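RNA 2',3'-cyclic phosphodiesterase (Deinococcus radiodurans, PDB 5H7E) belongs to the 2H phosphoesterase superfamily, as a member of its LigT-like branch with an antiparallel sheet and packed helices. Local coordinates at residues G31-V36 against P138-L143. Residues are numbered along the deposited sequence; the frame is centred on the assembly and turned at random.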
ATOM      1  N   GLY A  31     -15.768 -16.754   9.131  1.00 54.79           N
ATOM      2  CA  GLY A  31     -15.346 -17.815   8.234  1.00 48.80           C
ATOM      3  C   GLY A  31     -13.869 -17.756   7.902  1.00 41.03           C
ATOM      4  O   GLY A  31     -13.028 -17.464   8.752  1.00 56.21           O
ATOM      5  N   ASN A  32     -13.532 -18.041   6.646  1.00 44.61           N
ATOM      6  CA  ASN A  32     -12.134 -18.174   6.261  1.00 44.35           C
ATOM      7  C   ASN A  32     -11.430 -16.837   6.083  1.00 39.75           C
ATOM      8  O   ASN A  32     -10.252 -16.836   5.708  1.00 41.62           O
ATOM      9  CB  ASN A  32     -11.985 -18.959   4.957  1.00 48.70           C
ATOM     10  CG  ASN A  32     -12.215 -20.468   5.139  1.00 59.54           C
ATOM     11  OD1 ASN A  32     -11.937 -21.015   6.201  1.00 64.22           O
ATOM     12  ND2 ASN A  32     -12.733 -21.123   4.109  1.00 57.08           N
ATOM     13  N   TRP A  33     -12.124 -15.711   6.288  1.00 40.69           N
ATOM     14  CA  TRP A  33     -11.459 -14.415   6.192  1.00 36.94           C
ATOM     15  C   TRP A  33     -10.401 -14.264   7.280  1.00 37.60           C
ATOM     16  O   TRP A  33     -10.638 -14.582   8.451  1.00 41.82           O
ATOM     17  CB  TRP A  33     -12.465 -13.273   6.308  1.00 38.31           C
ATOM     18  CG  TRP A  33     -13.315 -13.015   5.094  1.00 32.02           C
ATOM     19  CD1 TRP A  33     -14.673 -13.167   5.005  1.00 33.64           C
ATOM     20  CD2 TRP A  33     -12.891 -12.465   3.833  1.00 29.06           C
ATOM     21  NE1 TRP A  33     -15.103 -12.784   3.760  1.00 38.22           N
ATOM     22  CE2 TRP A  33     -14.040 -12.366   3.016  1.00 30.96           C
ATOM     23  CE3 TRP A  33     -11.653 -12.110   3.293  1.00 27.36           C
ATOM     24  CZ2 TRP A  33     -13.988 -11.885   1.698  1.00 30.12           C
ATOM     25  CZ3 TRP A  33     -11.601 -11.604   1.992  1.00 30.09           C
ATOM     26  CH2 TRP A  33     -12.779 -11.521   1.197  1.00 29.74           C
ATOM     27  N   ARG A  34      -9.243 -13.738   6.885  1.00 36.74           N
ATOM     28  CA  ARG A  34      -8.105 -13.487   7.761  1.00 35.31           C
ATOM     29  C   ARG A  34      -7.854 -11.987   7.751  1.00 30.24           C
ATOM     30  O   ARG A  34      -7.465 -11.433   6.713  1.00 28.33           O
ATOM     31  CB  ARG A  34      -6.856 -14.213   7.271  1.00 36.96           C
ATOM     32  CG  ARG A  34      -6.946 -15.766   7.330  1.00 52.45           C
ATOM     33  CD  ARG A  34      -5.723 -16.400   6.617  1.00 66.42           C
ATOM     34  NE  ARG A  34      -5.834 -16.443   5.142  1.00 73.13           N
ATOM     35  CZ  ARG A  34      -5.017 -15.831   4.275  1.00 69.89           C
ATOM     36  NH1 ARG A  34      -5.235 -15.966   2.968  1.00 64.92           N
ATOM     37  NH2 ARG A  34      -3.992 -15.081   4.691  1.00 72.77           N
ATOM     38  N   ALA A  35      -8.062 -11.348   8.897  1.00 31.74           N
ATOM     39  CA  ALA A  35      -7.925  -9.902   8.981  1.00 27.10           C
ATOM     40  C   ALA A  35      -6.475  -9.463   8.922  1.00 26.43           C
ATOM     41  O   ALA A  35      -5.590 -10.099   9.498  1.00 30.62           O
ATOM     42  CB  ALA A  35      -8.563  -9.383  10.270  1.00 30.14           C
ATOM     43  N   VAL A  36      -6.231  -8.355   8.239  1.00 24.07           N
ATOM     44  CA  VAL A  36      -4.917  -7.711   8.203  1.00 23.75           C
ATOM     45  C   VAL A  36      -4.706  -6.986   9.527  1.00 26.19           C
ATOM     46  O   VAL A  36      -5.608  -6.310  10.009  1.00 26.64           O
ATOM     47  CB  VAL A  36      -4.838  -6.739   7.034  1.00 25.36           C
ATOM     48  CG1 VAL A  36      -3.573  -5.875   7.079  1.00 25.76           C
ATOM     49  CG2 VAL A  36      -4.928  -7.519   5.682  1.00 27.40           C
ATOM     50  N   PRO A 138     -18.778 -16.020   4.466  1.00 63.61           N
ATOM     51  CA  PRO A 138     -19.874 -15.046   4.299  1.00 64.38           C
ATOM     52  C   PRO A 138     -19.351 -13.715   3.778  1.00 59.19           C
ATOM     53  O   PRO A 138     -18.396 -13.155   4.315  1.00 60.30           O
ATOM     54  CB  PRO A 138     -20.452 -14.907   5.717  1.00 60.03           C
ATOM     55  CG  PRO A 138     -20.000 -16.140   6.449  1.00 58.34           C
ATOM     56  CD  PRO A 138     -18.646 -16.474   5.858  1.00 56.83           C
ATOM     57  N   ARG A 139     -19.978 -13.213   2.717  1.00 65.31           N
ATOM     58  CA  ARG A 139     -19.595 -11.913   2.189  1.00 64.67           C
ATOM     59  C   ARG A 139     -20.058 -10.825   3.140  1.00 51.75           C
ATOM     60  O   ARG A 139     -21.109 -10.936   3.780  1.00 57.59           O
ATOM     61  CB  ARG A 139     -20.190 -11.677   0.798  1.00 69.62           C
ATOM     62  N   LEU A 140     -19.280  -9.808   3.230  1.00 53.35           N
ATOM     63  CA  LEU A 140     -19.504  -8.721   4.144  1.00 48.91           C
ATOM     64  C   LEU A 140     -20.518  -7.765   3.530  1.00 41.12           C
ATOM     65  O   LEU A 140     -20.680  -7.727   2.316  1.00 49.30           O
ATOM     66  CB  LEU A 140     -18.195  -7.984   4.412  1.00 53.69           C
ATOM     67  CG  LEU A 140     -16.981  -8.749   4.964  1.00 56.82           C
ATOM     68  CD1 LEU A 140     -17.443  -9.668   6.066  1.00 54.40           C
ATOM     69  CD2 LEU A 140     -16.174  -9.501   3.905  1.00 43.02           C
ATOM     70  N   PRO A 141     -21.193  -6.974   4.334  1.00 40.25           N
ATOM     71  CA  PRO A 141     -22.089  -5.980   3.777  1.00 39.27           C
ATOM     72  C   PRO A 141     -21.290  -4.809   3.242  1.00 32.35           C
ATOM     73  O   PRO A 141     -20.156  -4.587   3.681  1.00 29.22           O
ATOM     74  CB  PRO A 141     -22.937  -5.575   4.984  1.00 46.84           C
ATOM     75  CG  PRO A 141     -22.010  -5.715   6.096  1.00 50.51           C
ATOM     76  CD  PRO A 141     -21.131  -6.893   5.800  1.00 49.11           C
ATOM     77  N   PRO A 142     -21.814  -4.075   2.263  1.00 26.93           N
ATOM     78  CA  PRO A 142     -21.160  -2.848   1.831  1.00 28.82           C
ATOM     79  C   PRO A 142     -21.029  -1.850   2.977  1.00 22.46           C
ATOM     80  O   PRO A 142     -21.948  -1.680   3.790  1.00 24.85           O
ATOM     81  CB  PRO A 142     -22.088  -2.317   0.720  1.00 35.12           C
ATOM     82  CG  PRO A 142     -23.325  -3.063   0.855  1.00 36.11           C
ATOM     83  CD  PRO A 142     -23.096  -4.329   1.557  1.00 33.69           C
ATOM     84  N   LEU A 143     -19.826  -1.236   3.056  1.00 22.65           N
ATOM     85  CA  LEU A 143     -19.533  -0.202   4.030  1.00 20.02           C
ATOM     86  C   LEU A 143     -18.981   1.024   3.325  1.00 20.32           C
ATOM     87  O   LEU A 143     -18.366   0.908   2.271  1.00 22.56           O
ATOM     88  CB  LEU A 143     -18.441  -0.678   5.058  1.00 21.03           C
ATOM     89  CG  LEU A 143     -18.787  -1.942   5.817  1.00 23.77           C
ATOM     90  CD1 LEU A 143     -17.557  -2.285   6.724  1.00 25.69           C
ATOM     91  CD2 LEU A 143     -19.996  -1.790   6.687  1.00 27.49           C
TER
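With chi1 at -76° in W33, CG lies anti to the carbonyl carbon and the indole is carried toward 138-143; L140 CG likewise lies anti to its carbonyl carbon (chi1 -57°), and its CD2 branch meets the ring. L140 CD2 stands 3.3 Å above the plane of the W33 indole, displaced toward the rim. L140 CD2 is 3.5 Å from W33 NE1 and 3.7 Å from W33 CE2, so the contact falls on the nitrogen-bearing side of the ring system, and the two side chains cross at a slant. The polar part of the contact lies at the ring edge: P138 O sits near the indole plane, 3.4 Å from W33 NE1. An N-H...O angle of 141° together with that length makes this a weak, bent hydrogen bond, yet it gives the indole N-H of a buried side chain an acceptor. In the bilobal LigT-like fold, the contact ties the loop following strand 127-132 to segment 31-36, which carries the short strand 34-35; that strand pairs antiparallel with 127-132, and the R34-R132 backbone bonds belong to that pairing. W92 of strand 91-97 touches both W33 and L140, and K133 makes a cation-pi interaction with the indole. A sulfate ion lies about 6 Å from the W33 side chain. At the outer end, G31 CA approaches P138 CD to 4.3 Å, both residues being exposed. G31 has a positive phi, which suits glycine.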